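Long-range contacts in immune protein (Enterobacter cloacae, PDB 6D7Y), which binds the toxic C-terminal tip of the contact-dependent growth inhibition protein CdiA and probably neutralises it, protecting the cell that makes it: residues M1-E6 with N103-A108; E10-S15 with V94-C99; S26-I31 with V67-F72; E38-S43 with G61-G66; S73-L78 with M112-K117. All coordinates share one frame; numbering follows the deposited sequence.

All five contacts belong to one antiparallel sheet and the helices packed on it. Interactions 1 and 2 lie toward the two ends of neighbouring strands 3-10 and 93-102, their centres about 23 Å apart. Strand 63-75 runs through interactions 4, 3 and 5 in turn, and interactions 4 and 5 sit on opposite sides of the chain's centre, their centres about 29 Å apart. Helix 105-126 serves interactions 1 and 5, which touch through F5 and M112. Interactions 3 and 4 close within the chain span bounded by interactions 1 and 2, whereas interaction 5 crosses both. Segments distant in sequence are thereby tied into a single compact domain.

Interaction 1 (M1-E6 with N103-A108)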
# COMPACT_ATOMS: atom_id res chain seq x y z
N MSE B 1 -13.15 -13.96 -13.65
CA MSE B 1 -12.72 -12.67 -14.28
C MSE B 1 -11.59 -12.02 -13.54
O MSE B 1 -11.45 -12.20 -12.32
CB MSE B 1 -13.88 -11.67 -14.24
CG MSE B 1 -15.15 -12.20 -14.87
SE MSE B 1 -14.82 -12.27 -16.80
CE MSE B 1 -14.49 -14.20 -16.99
N LYS B 2 -10.77 -11.27 -14.28
CA LYS B 2 -9.66 -10.50 -13.69
C LYS B 2 -10.28 -9.42 -12.79
O LYS B 2 -11.25 -8.78 -13.16
CB LYS B 2 -8.84 -9.86 -14.79
CG LYS B 2 -7.65 -9.03 -14.33
CD LYS B 2 -6.74 -8.70 -15.53
CE LYS B 2 -7.40 -7.78 -16.54
NZ LYS B 2 -7.74 -6.46 -15.95
N GLU B 3 -9.71 -9.23 -11.61
CA GLU B 3 -10.25 -8.29 -10.61
C GLU B 3 -9.15 -7.49 -9.99
O GLU B 3 -8.01 -7.96 -9.90
CB GLU B 3 -10.90 -9.10 -9.50
CG GLU B 3 -12.07 -9.97 -9.90
CD GLU B 3 -13.39 -9.23 -10.03
OE1 GLU B 3 -13.43 -7.97 -9.94
OE2 GLU B 3 -14.43 -9.93 -10.23
N LEU B 4 -9.50 -6.29 -9.52
CA LEU B 4 -8.55 -5.44 -8.85
C LEU B 4 -8.63 -5.74 -7.34
O LEU B 4 -9.74 -5.69 -6.75
CB LEU B 4 -8.87 -3.97 -9.09
CG LEU B 4 -7.85 -2.98 -8.51
CD1 LEU B 4 -6.43 -3.24 -9.00
CD2 LEU B 4 -8.27 -1.57 -8.90
N PHE B 5 -7.48 -6.06 -6.76
CA PHE B 5 -7.38 -6.35 -5.32
C PHE B 5 -6.53 -5.29 -4.65
O PHE B 5 -5.80 -4.56 -5.31
CB PHE B 5 -6.82 -7.73 -5.06
CG PHE B 5 -7.70 -8.85 -5.56
CD1 PHE B 5 -8.70 -9.37 -4.77
CD2 PHE B 5 -7.55 -9.34 -6.84
CE1 PHE B 5 -9.56 -10.36 -5.23
CE2 PHE B 5 -8.39 -10.35 -7.30
CZ PHE B 5 -9.39 -10.87 -6.50
N GLU B 6 -6.64 -5.18 -3.33
CA GLU B 6 -5.81 -4.23 -2.66
C GLU B 6 -5.56 -4.59 -1.20
O GLU B 6 -6.32 -5.32 -0.60
CB GLU B 6 -6.34 -2.78 -2.78
CG GLU B 6 -7.46 -2.42 -1.87
CD GLU B 6 -7.99 -0.98 -2.02
OE1 GLU B 6 -7.28 -0.05 -2.48
OE2 GLU B 6 -9.16 -0.79 -1.66
N ASN B 103 -5.78 -12.59 -11.89
CA ASN B 103 -6.67 -13.26 -12.87
C ASN B 103 -7.81 -14.07 -12.26
O ASN B 103 -8.80 -14.33 -12.95
CB ASN B 103 -5.87 -14.14 -13.85
CG ASN B 103 -5.05 -13.33 -14.85
OD1 ASN B 103 -5.34 -12.16 -15.10
ND2 ASN B 103 -4.05 -13.96 -15.44
N ASP B 104 -7.69 -14.46 -10.99
CA ASP B 104 -8.75 -15.23 -10.35
C ASP B 104 -8.66 -15.11 -8.84
O ASP B 104 -7.63 -14.67 -8.32
CB ASP B 104 -8.69 -16.69 -10.79
CG ASP B 104 -7.39 -17.36 -10.43
OD1 ASP B 104 -7.11 -17.50 -9.22
OD2 ASP B 104 -6.67 -17.81 -11.34
N PHE B 105 -9.74 -15.48 -8.15
CA PHE B 105 -9.80 -15.38 -6.68
C PHE B 105 -8.89 -16.37 -5.96
O PHE B 105 -8.36 -16.05 -4.90
CB PHE B 105 -11.25 -15.52 -6.17
CG PHE B 105 -12.06 -14.25 -6.29
CD1 PHE B 105 -12.73 -13.94 -7.45
CD2 PHE B 105 -12.14 -13.36 -5.22
CE1 PHE B 105 -13.46 -12.77 -7.56
CE2 PHE B 105 -12.87 -12.19 -5.32
CZ PHE B 105 -13.54 -11.90 -6.50
N ASN B 106 -8.68 -17.54 -6.56
CA ASN B 106 -7.83 -18.55 -5.95
C ASN B 106 -6.38 -18.07 -5.86
O ASN B 106 -5.77 -18.17 -4.80
CB ASN B 106 -7.95 -19.87 -6.72
CG ASN B 106 -9.37 -20.42 -6.70
OD1 ASN B 106 -10.14 -20.17 -5.76
ND2 ASN B 106 -9.74 -21.18 -7.74
N SER B 107 -5.85 -17.50 -6.95
CA SER B 107 -4.48 -16.99 -6.96
C SER B 107 -4.38 -15.75 -6.07
O SER B 107 -3.41 -15.60 -5.32
CB SER B 107 -3.97 -16.73 -8.39
OG SER B 107 -4.82 -15.84 -9.09
N ALA B 108 -5.41 -14.89 -6.10
CA ALA B 108 -5.45 -13.71 -5.23
C ALA B 108 -5.36 -14.12 -3.76
O ALA B 108 -4.64 -13.50 -2.98
CB ALA B 108 -6.75 -12.93 -5.46
O HOH W 1 -11.44 -15.49 -12.61
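F5 carries this contact, its ring packed with one face on A108 and its edge on F105 where the first strand passes the start of helix 105-126. Its CG stands anti to the carbonyl carbon (chi1 -65°), which directs the ring at the first turn of the helix. A108 CB sits over one face, 3.5 Å from F5 CZ, in a CH-pi contact displaced toward the rim. The ring's edge meets the face of F105 in a T-shaped pair with the planes at 86° and F5 CE1 3.8 Å from F105 CE2. E3, with CG anti to its carbonyl carbon, sets that CG 3.9 Å from F105 CE1; the bend at chi2 turns the carboxylate, whose plane is inclined to the ring. L135 of strand 130-135 touches E3, F5 and F105.

The helix start is fixed by D104 at the N-cap: its OD1 accepts from S107 N at 2.6 Å, nearly along the C-O axis and almost straight. K2 lays its CD 3.8 Å from N103 OD1 before its chain bends away. Between the amino terminus and the loop before the helix, a water accepts from N of the poorly ordered M1 and donates to N103 O at 2.9 Å. No direct hydrogen bond joins the segments, so their cohesion rests on aromatic and methyl packing, with the water as a polar link and the aspartate cap probably favoured by the helix dipole.

Interaction 2 (E10-S15 with V94-C99)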
# COMPACT_ATOMS: atom_id res chain seq x y z
N GLU B 10 -3.66 1.05 7.29
CA GLU B 10 -4.55 2.14 7.70
C GLU B 10 -4.04 2.85 8.94
O GLU B 10 -3.68 2.19 9.91
CB GLU B 10 -5.92 1.60 8.00
CG GLU B 10 -6.96 2.68 8.28
CD GLU B 10 -8.29 2.11 8.69
OE1 GLU B 10 -8.30 1.21 9.54
OE2 GLU B 10 -9.33 2.57 8.17
N GLY B 11 -4.05 4.18 8.91
CA GLY B 11 -3.60 5.00 10.05
C GLY B 11 -2.14 4.80 10.37
O GLY B 11 -1.77 4.41 11.47
N VAL B 12 -1.29 5.10 9.40
CA VAL B 12 0.14 4.93 9.56
C VAL B 12 0.70 6.02 10.48
O VAL B 12 0.16 7.13 10.55
CB VAL B 12 0.84 4.96 8.17
CG1 VAL B 12 2.35 4.80 8.29
CG2 VAL B 12 0.26 3.89 7.26
N ASN B 13 1.76 5.70 11.21
CA ASN B 13 2.41 6.67 12.10
C ASN B 13 3.16 7.64 11.18
O ASN B 13 4.14 7.26 10.54
CB ASN B 13 3.36 5.96 13.06
CG ASN B 13 4.09 6.92 13.98
OD1 ASN B 13 4.46 8.03 13.58
ND2 ASN B 13 4.33 6.48 15.21
N THR B 14 2.72 8.90 11.13
CA THR B 14 3.32 9.88 10.19
C THR B 14 4.81 10.12 10.37
O THR B 14 5.46 10.56 9.43
CB THR B 14 2.56 11.23 10.15
OG1 THR B 14 2.67 11.90 11.41
CG2 THR B 14 1.08 11.01 9.78
N SER B 15 5.34 9.84 11.57
CA SER B 15 6.78 9.96 11.83
C SER B 15 7.57 8.79 11.20
O SER B 15 8.78 8.89 11.03
CB SER B 15 7.08 10.00 13.33
OG SER B 15 6.55 11.16 13.94
N VAL B 94 -3.29 9.09 7.86
CA VAL B 94 -2.62 8.69 6.63
C VAL B 94 -2.72 7.17 6.38
O VAL B 94 -2.55 6.37 7.29
CB VAL B 94 -1.13 9.08 6.66
CG1 VAL B 94 -0.39 8.58 5.42
CG2 VAL B 94 -0.99 10.59 6.79
N ASP B 95 -3.01 6.80 5.12
CA ASP B 95 -3.09 5.40 4.72
C ASP B 95 -2.10 5.19 3.56
O ASP B 95 -1.82 6.11 2.79
CB ASP B 95 -4.46 5.02 4.16
CG ASP B 95 -5.55 4.96 5.19
OD1 ASP B 95 -5.37 5.27 6.39
OD2 ASP B 95 -6.66 4.56 4.77
N VAL B 96 -1.59 3.97 3.46
CA VAL B 96 -0.70 3.55 2.39
C VAL B 96 -1.38 2.32 1.79
O VAL B 96 -1.67 1.38 2.51
CB VAL B 96 0.71 3.22 2.90
CG1 VAL B 96 1.57 2.66 1.79
CG2 VAL B 96 1.35 4.47 3.52
N GLY B 97 -1.68 2.34 0.49
CA GLY B 97 -2.35 1.22 -0.10
C GLY B 97 -1.65 0.74 -1.33
O GLY B 97 -0.97 1.51 -1.98
N LEU B 98 -1.80 -0.56 -1.60
CA LEU B 98 -1.23 -1.22 -2.79
C LEU B 98 -2.36 -1.88 -3.55
O LEU B 98 -3.02 -2.78 -3.01
CB LEU B 98 -0.19 -2.28 -2.41
CG LEU B 98 1.17 -1.80 -1.90
CD1 LEU B 98 1.08 -1.14 -0.53
CD2 LEU B 98 2.13 -2.99 -1.81
N CYS B 99 -2.54 -1.51 -4.84
CA CYS B 99 -3.63 -2.08 -5.66
C CYS B 99 -2.98 -2.82 -6.81
O CYS B 99 -2.01 -2.31 -7.38
CB CYS B 99 -4.50 -0.96 -6.24
SG CYS B 99 -5.22 0.13 -5.00
O HOH W 2 -2.44 8.54 10.43
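This is a strand-to-loop contact at one end of two adjacent inner strands of the sheet, where the chain leaves strand 3-10 for helix 17-25 and passes the beginning of strand 93-102. Two backbone N-H groups reach across. V12 N donates to V94 O at 2.8 Å, in the carbonyl plane, and G11 N donates to D95 OD1 at 3.0 Å. The second bond is nearly straight (167°) yet arrives from above the carboxylate plane. D95 presents OD1 this way because its CG stands anti to the carbonyl carbon (chi1 -71°), and the same oxygen is also hydrogen-bonded to Y90 OH. E10 lies alongside D95, pointing the same way, with E10 CG 3.6 Å from D95 OD1; its extended chain carries OE1 on to N130 ND2.

A water completes the polar side, donating to V12 O at 3.0 Å and accepting from V94 N at 2.8 Å. On the apolar side, V12 CG2 meets V96 CG2 obliquely at 3.9 Å, and L20 of helix 17-25 touches both valines. Farther along, T14 CG2 crosses V94 CG2 at about a right angle, 3.7 Å away, beside L57 of helix 50-58.

D95 OD1 thus gathers two donors, which would offset the nearness of the E10 carboxylate and probably help D95 stay ionised, while water and backbone bonds carry the pairing past the end of the regular strand.

Interaction 3 (S26-I31 with V67-F72)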
# COMPACT_ATOMS: atom_id res chain seq x y z
N SER B 26 11.81 -1.00 -1.37
CA SER B 26 12.93 -1.96 -1.48
C SER B 26 12.55 -3.37 -1.96
O SER B 26 13.42 -4.14 -2.38
CB SER B 26 13.67 -2.08 -0.14
OG SER B 26 12.79 -2.54 0.86
N LYS B 27 11.26 -3.70 -1.90
CA LYS B 27 10.80 -5.02 -2.34
C LYS B 27 10.42 -5.01 -3.83
O LYS B 27 10.03 -6.04 -4.39
CB LYS B 27 9.66 -5.51 -1.43
CG LYS B 27 10.06 -5.45 0.05
CD LYS B 27 9.00 -5.98 1.01
CE LYS B 27 9.00 -7.50 1.12
NZ LYS B 27 8.76 -8.20 -0.16
N SER B 28 10.54 -3.84 -4.48
CA SER B 28 10.26 -3.73 -5.92
C SER B 28 11.50 -3.51 -6.76
O SER B 28 12.55 -3.08 -6.27
CB SER B 28 9.34 -2.56 -6.17
OG SER B 28 9.98 -1.32 -5.89
N ASP B 29 11.36 -3.78 -8.06
CA ASP B 29 12.45 -3.59 -9.01
C ASP B 29 12.61 -2.12 -9.35
O ASP B 29 13.73 -1.62 -9.43
CB ASP B 29 12.24 -4.41 -10.28
CG ASP B 29 12.36 -5.90 -10.04
OD1 ASP B 29 12.78 -6.32 -8.95
OD2 ASP B 29 12.05 -6.67 -10.97
N ARG B 30 11.50 -1.42 -9.57
CA ARG B 30 11.54 -0.00 -9.89
C ARG B 30 10.22 0.69 -9.67
O ARG B 30 9.18 0.04 -9.57
CB ARG B 30 12.04 0.21 -11.33
CG ARG B 30 11.38 -0.67 -12.38
CD ARG B 30 11.98 -0.41 -13.76
NE ARG B 30 11.61 0.92 -14.24
CZ ARG B 30 10.52 1.20 -14.96
NH1 ARG B 30 10.28 2.46 -15.32
NH2 ARG B 30 9.66 0.26 -15.32
N ILE B 31 10.27 2.02 -9.58
CA ILE B 31 9.06 2.83 -9.41
C ILE B 31 9.07 3.95 -10.41
O ILE B 31 10.13 4.47 -10.78
CB ILE B 31 8.87 3.41 -7.99
CG1 ILE B 31 9.91 4.47 -7.63
CG2 ILE B 31 8.85 2.28 -6.97
CD1 ILE B 31 9.66 5.07 -6.26
N VAL B 67 2.13 6.13 -7.15
CA VAL B 67 3.27 5.75 -7.93
C VAL B 67 3.10 4.31 -8.38
O VAL B 67 2.55 3.50 -7.64
CB VAL B 67 4.59 5.95 -7.12
CG1 VAL B 67 4.57 5.16 -5.84
CG2 VAL B 67 5.80 5.57 -7.93
N SER B 68 3.51 4.02 -9.61
CA SER B 68 3.45 2.66 -10.10
C SER B 68 4.76 1.99 -9.72
O SER B 68 5.83 2.61 -9.78
CB SER B 68 3.23 2.61 -11.62
OG SER B 68 1.95 3.10 -11.94
N MSE B 69 4.66 0.73 -9.34
CA MSE B 69 5.80 -0.03 -8.90
C MSE B 69 5.83 -1.24 -9.78
O MSE B 69 4.78 -1.79 -10.09
CB MSE B 69 5.54 -0.35 -7.42
CG MSE B 69 6.60 -1.22 -6.77
SE MSE B 69 6.50 -1.21 -4.77
CE MSE B 69 6.84 0.72 -4.54
N GLU B 70 7.01 -1.62 -10.24
CA GLU B 70 7.18 -2.83 -11.04
C GLU B 70 8.03 -3.84 -10.30
O GLU B 70 9.04 -3.47 -9.67
CB GLU B 70 7.84 -2.50 -12.38
CG GLU B 70 8.16 -3.73 -13.21
CD GLU B 70 8.84 -3.41 -14.51
OE1 GLU B 70 8.63 -2.29 -15.04
OE2 GLU B 70 9.58 -4.28 -15.01
N GLY B 71 7.65 -5.11 -10.42
CA GLY B 71 8.39 -6.22 -9.82
C GLY B 71 8.38 -6.18 -8.31
O GLY B 71 9.43 -6.20 -7.68
N PHE B 72 7.19 -6.15 -7.72
CA PHE B 72 7.06 -6.11 -6.26
C PHE B 72 7.01 -7.52 -5.70
O PHE B 72 6.11 -8.27 -6.02
CB PHE B 72 5.78 -5.36 -5.86
CG PHE B 72 5.61 -5.26 -4.37
CD1 PHE B 72 6.28 -4.27 -3.66
CD2 PHE B 72 4.82 -6.17 -3.68
CE1 PHE B 72 6.14 -4.18 -2.28
CE2 PHE B 72 4.69 -6.08 -2.30
CZ PHE B 72 5.35 -5.09 -1.60
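A classic beta bulge joins strand 30-36 to strand 63-75 at the margin of the antiparallel sheet: D29 and R30 both face E70. E70 O accepts from D29 N at 2.8 Å and from R30 N at 3.2 Å, both in the carbonyl plane, and E70 N returns a nearly straight bond to R30 O. D29 N also makes a weak bond to G71 O.

Beside this pair, R30 and E70 form a salt bridge. The R30 chain leaves with CG in the crowded position between N and carbonyl carbon (chi1 47°) and bends at chi3, bringing NH2 to 2.8 Å from E70 OE1, which it meets in the guanidinium plane but from above the carboxylate plane; the two planes are 86° apart. On the other face of the strand pair, I31 and M69 run side by side, and I31 CB rests 3.8 Å from V67 CG2.

Farther out, D29 OD1 forms a salt bridge with K79 NZ, while S28 OG is hydrogen-bonded to E25 O at the end of helix 17-25. I24 of that helix touches M69 and F72, and F48 packs on I31 and V67. On the buried face, in the conformer described, the selenomethionine methyl M69 CE comes to 3.5 Å from I31 CG2.

Interaction 4 (E38-S43 with G61-G66); sequences EDFFSS and GDLYFG
E38 opens the segment with its carboxylate leaning toward the start of strand 63-75. Its CG is anti to the carbonyl carbon and the chain bends sharply at chi2 (91°), so the acid group turns back and OE2 comes to 3.7 Å from L63 CD1. A water bridges the polar side: it donates to E38 OE2 at 2.7 Å and to D62 O at 3.1 Å, so that two acceptors are joined without a direct bond between the segments. D39 is the centre of an inverse gamma turn, closed by a weak bond from F40 N to E38 O, and this reversal swings the next side chain toward the strand.

F40 is the main hydrophobic contributor. Its CG occupies the crowded position between backbone N and carbonyl carbon (chi1 76°), and its ring is held from both sides. L63 CD2 lies over one face in a CH-pi contact, 4.0 Å from the ring centroid, while F41 CB lies over the opposite face. L63 takes its CG anti to the backbone N, and its other methyl, CD1, is 3.9 Å from F40 CD1. At the far end of the ring, F40 CZ approaches F65 CD2 at 3.8 Å; the two ring planes are inclined obliquely, at 47°. F65 CB lies in plane at the F40 edge. S42 then turns its hydroxyl back to F41 O.

The loop is thus pinned between strand 63-75 and helix 50-58, whose L52 touches F40 and F41 and whose F56 packs on L63 and meets F65 edge-to-face, while V87 of strand 78-90 flanks F65.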
# COMPACT_ATOMS: atom_id res chain seq x y z
N GLU B 38 -2.30 17.59 -5.94
CA GLU B 38 -1.88 19.00 -6.05
C GLU B 38 -0.39 18.93 -6.31
O GLU B 38 0.28 18.08 -5.73
CB GLU B 38 -2.14 19.89 -4.82
CG GLU B 38 -3.54 20.50 -4.68
CD GLU B 38 -4.52 19.67 -3.89
OE1 GLU B 38 -5.74 19.81 -4.12
OE2 GLU B 38 -4.08 18.89 -3.03
N ASP B 39 0.14 19.78 -7.19
CA ASP B 39 1.58 19.75 -7.47
C ASP B 39 2.33 20.33 -6.25
O ASP B 39 2.64 21.52 -6.19
CB ASP B 39 1.92 20.51 -8.76
CG ASP B 39 3.38 20.32 -9.18
OD1 ASP B 39 4.04 19.39 -8.66
OD2 ASP B 39 3.86 21.09 -10.04
N PHE B 40 2.59 19.44 -5.29
CA PHE B 40 3.25 19.79 -4.04
C PHE B 40 4.74 19.48 -4.05
O PHE B 40 5.48 20.02 -3.22
CB PHE B 40 2.59 19.04 -2.85
CG PHE B 40 2.96 17.58 -2.75
CD1 PHE B 40 2.31 16.61 -3.51
CD2 PHE B 40 3.96 17.17 -1.86
CE1 PHE B 40 2.66 15.26 -3.41
CE2 PHE B 40 4.30 15.82 -1.76
CZ PHE B 40 3.65 14.87 -2.53
N PHE B 41 5.19 18.63 -4.98
CA PHE B 41 6.60 18.27 -5.03
C PHE B 41 7.02 17.95 -6.47
O PHE B 41 7.60 16.89 -6.74
CB PHE B 41 6.84 17.09 -4.07
CG PHE B 41 8.23 17.01 -3.52
CD1 PHE B 41 8.63 17.91 -2.53
CD2 PHE B 41 9.11 16.01 -3.92
CE1 PHE B 41 9.90 17.85 -1.99
CE2 PHE B 41 10.38 15.94 -3.37
CZ PHE B 41 10.78 16.86 -2.40
N SER B 42 6.71 18.88 -7.37
CA SER B 42 7.03 18.79 -8.81
C SER B 42 6.45 17.54 -9.51
O SER B 42 5.62 16.83 -8.93
CB SER B 42 8.56 18.88 -9.04
OG SER B 42 9.25 17.74 -8.57
N SER B 43 6.87 17.33 -10.75
CA SER B 43 6.43 16.18 -11.54
C SER B 43 7.50 15.08 -11.48
O SER B 43 7.18 13.91 -11.27
CB SER B 43 6.18 16.60 -12.99
OG SER B 43 5.68 15.53 -13.75
N GLY B 61 -4.30 20.71 4.00
CA GLY B 61 -5.47 20.06 3.37
C GLY B 61 -5.24 18.61 2.97
O GLY B 61 -4.13 18.10 3.07
N ASP B 62 -6.30 17.94 2.52
CA ASP B 62 -6.22 16.52 2.09
C ASP B 62 -5.37 16.43 0.83
O ASP B 62 -5.48 17.28 -0.07
CB ASP B 62 -7.60 15.97 1.81
CG ASP B 62 -8.50 16.03 3.03
OD1 ASP B 62 -7.98 16.22 4.14
OD2 ASP B 62 -9.72 15.88 2.87
N LEU B 63 -4.52 15.40 0.76
CA LEU B 63 -3.59 15.24 -0.35
C LEU B 63 -3.34 13.77 -0.66
O LEU B 63 -3.31 12.94 0.22
CB LEU B 63 -2.26 15.90 0.04
CG LEU B 63 -1.03 15.89 -0.87
CD1 LEU B 63 -1.32 16.58 -2.20
CD2 LEU B 63 0.13 16.60 -0.17
N TYR B 64 -3.13 13.49 -1.94
CA TYR B 64 -2.84 12.15 -2.41
C TYR B 64 -1.70 12.18 -3.38
O TYR B 64 -1.52 13.15 -4.09
CB TYR B 64 -4.04 11.59 -3.20
CG TYR B 64 -3.71 10.47 -4.20
CD1 TYR B 64 -3.65 9.15 -3.79
CD2 TYR B 64 -3.48 10.75 -5.55
CE1 TYR B 64 -3.35 8.13 -4.68
CE2 TYR B 64 -3.18 9.73 -6.46
CZ TYR B 64 -3.12 8.42 -6.01
OH TYR B 64 -2.83 7.38 -6.87
N PHE B 65 -0.92 11.10 -3.38
CA PHE B 65 0.05 10.89 -4.44
C PHE B 65 0.13 9.39 -4.64
O PHE B 65 -0.14 8.60 -3.73
CB PHE B 65 1.42 11.56 -4.22
CG PHE B 65 2.28 10.94 -3.16
CD1 PHE B 65 3.21 9.97 -3.49
CD2 PHE B 65 2.21 11.39 -1.86
CE1 PHE B 65 4.03 9.42 -2.53
CE2 PHE B 65 3.02 10.84 -0.88
CZ PHE B 65 3.94 9.85 -1.21
N GLY B 66 0.43 8.99 -5.87
CA GLY B 66 0.53 7.60 -6.20
C GLY B 66 1.72 7.38 -7.08
O GLY B 66 2.26 8.32 -7.69
O HOH W 3 -6.17 17.17 -3.11

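Interaction 5 (S73-L78 with M112-K117)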
# COMPACT_ATOMS: atom_id res chain seq x y z
N SER B 73 8.00 -7.89 -4.88
CA SER B 73 8.03 -9.23 -4.28
C SER B 73 7.33 -9.14 -2.94
O SER B 73 7.69 -8.30 -2.12
CB SER B 73 9.47 -9.73 -4.11
OG SER B 73 10.20 -8.88 -3.25
N VAL B 74 6.35 -9.99 -2.72
CA VAL B 74 5.58 -9.95 -1.48
C VAL B 74 6.26 -10.77 -0.39
O VAL B 74 6.74 -10.21 0.62
CB VAL B 74 4.13 -10.44 -1.71
CG1 VAL B 74 3.27 -10.20 -0.48
CG2 VAL B 74 3.52 -9.73 -2.92
N LYS B 75 6.34 -12.07 -0.60
CA LYS B 75 6.92 -12.98 0.37
C LYS B 75 7.27 -14.28 -0.34
O LYS B 75 6.67 -14.59 -1.37
CB LYS B 75 5.86 -13.28 1.43
CG LYS B 75 6.30 -13.97 2.72
CD LYS B 75 6.90 -13.02 3.73
CE LYS B 75 7.02 -13.72 5.08
NZ LYS B 75 7.41 -12.78 6.17
N ASP B 76 8.23 -15.01 0.21
CA ASP B 76 8.67 -16.32 -0.30
C ASP B 76 8.82 -16.44 -1.83
O ASP B 76 8.51 -17.49 -2.41
CB ASP B 76 7.73 -17.41 0.24
CG ASP B 76 7.76 -17.52 1.77
OD1 ASP B 76 8.77 -17.13 2.41
OD2 ASP B 76 6.76 -18.02 2.34
N GLY B 77 9.29 -15.38 -2.47
CA GLY B 77 9.51 -15.39 -3.92
C GLY B 77 8.37 -14.98 -4.84
O GLY B 77 8.64 -14.68 -6.00
N LEU B 78 7.12 -14.97 -4.37
CA LEU B 78 6.03 -14.57 -5.29
C LEU B 78 6.15 -13.06 -5.55
O LEU B 78 6.39 -12.27 -4.61
CB LEU B 78 4.64 -15.02 -4.81
CG LEU B 78 3.89 -14.54 -3.57
CD1 LEU B 78 3.47 -13.08 -3.69
CD2 LEU B 78 2.65 -15.41 -3.39
N MSE B 112 -2.83 -12.85 -0.95
CA MSE B 112 -3.36 -12.20 0.24
C MSE B 112 -2.77 -12.76 1.52
O MSE B 112 -2.44 -11.99 2.44
CB MSE B 112 -4.88 -12.33 0.26
CG MSE B 112 -5.49 -11.47 -0.84
SE MSE B 112 -5.43 -9.59 -0.23
CE MSE B 112 -6.13 -8.74 -1.82
N LEU B 113 -2.67 -14.08 1.63
CA LEU B 113 -2.10 -14.71 2.82
C LEU B 113 -0.63 -14.34 2.99
O LEU B 113 -0.16 -14.18 4.12
CB LEU B 113 -2.33 -16.22 2.86
CG LEU B 113 -3.77 -16.69 3.15
CD1 LEU B 113 -3.81 -18.21 3.15
CD2 LEU B 113 -4.28 -16.18 4.48
N GLU B 114 0.08 -14.19 1.89
CA GLU B 114 1.48 -13.75 1.96
C GLU B 114 1.54 -12.30 2.42
O GLU B 114 2.40 -11.95 3.23
CB GLU B 114 2.20 -13.97 0.62
CG GLU B 114 2.39 -15.43 0.25
CD GLU B 114 3.31 -16.23 1.18
OE1 GLU B 114 3.51 -17.43 0.90
OE2 GLU B 114 3.83 -15.70 2.20
N PHE B 115 0.62 -11.45 1.93
CA PHE B 115 0.58 -10.06 2.41
C PHE B 115 0.27 -10.00 3.89
O PHE B 115 0.87 -9.20 4.62
CB PHE B 115 -0.44 -9.21 1.66
CG PHE B 115 0.11 -8.49 0.47
CD1 PHE B 115 0.95 -7.39 0.65
CD2 PHE B 115 -0.24 -8.85 -0.82
CE1 PHE B 115 1.46 -6.69 -0.43
CE2 PHE B 115 0.25 -8.14 -1.90
CZ PHE B 115 1.11 -7.06 -1.71
N GLN B 116 -0.69 -10.82 4.34
CA GLN B 116 -1.05 -10.85 5.77
C GLN B 116 0.18 -11.13 6.64
O GLN B 116 0.40 -10.47 7.67
CB GLN B 116 -2.15 -11.90 6.07
CG GLN B 116 -2.65 -11.82 7.52
CD GLN B 116 -3.67 -12.89 7.90
OE1 GLN B 116 -3.60 -14.03 7.42
NE2 GLN B 116 -4.61 -12.54 8.80
N LYS B 117 0.97 -12.12 6.24
CA LYS B 117 2.20 -12.47 6.97
C LYS B 117 3.21 -11.33 6.98
O LYS B 117 3.76 -10.98 8.04
CB LYS B 117 2.86 -13.70 6.36
CG LYS B 117 2.06 -14.98 6.44
CD LYS B 117 2.79 -16.09 5.67
CE LYS B 117 2.01 -17.39 5.67
NZ LYS B 117 1.84 -17.90 7.05
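The F115 ring has V74 CG1 squarely over the centre of one face, 3.6 Å from its centroid and 6° off the normal, in a CH-pi contact. The motif is a beta hairpin whose tip leans against helix 105-126: strands 63-75 and 78-90 are joined by a type I' turn from K75 to L78, and the strand segment 73-75 crosses helix segment 112-117 at 77°. V74 CG1 is anti to the backbone N, and its other methyl, CG2, reaches the rim of the ring, 3.8 Å from F115 CZ. The two side chains cross at about a right angle. L80 of strand 78-90 also touches both V74 and F115, extending the apolar patch over the sheet.

E114 faces the turn. Its CG, anti to the carbonyl carbon, meets L78 CD2 at 3.6 Å, and the bend at chi2 turns the carboxylate toward K75 and D76. L78 holds its own CG in the crowded position between backbone N and carbonyl carbon.

At the polar end, the carboxylates of D76 and E114 come together with planes 83° apart and D76 OD2 3.6 Å from E114 OE1. These like charges would repel if both were ionised, and E114 OE2 is buried with no polar partner in the model, which may raise the pKa of E114, although D76 is poorly ordered. K75 does not neutralise it by direct pairing: its chain crosses E114 at about a right angle and sets aliphatic CG 3.1 Å from E114 OE2.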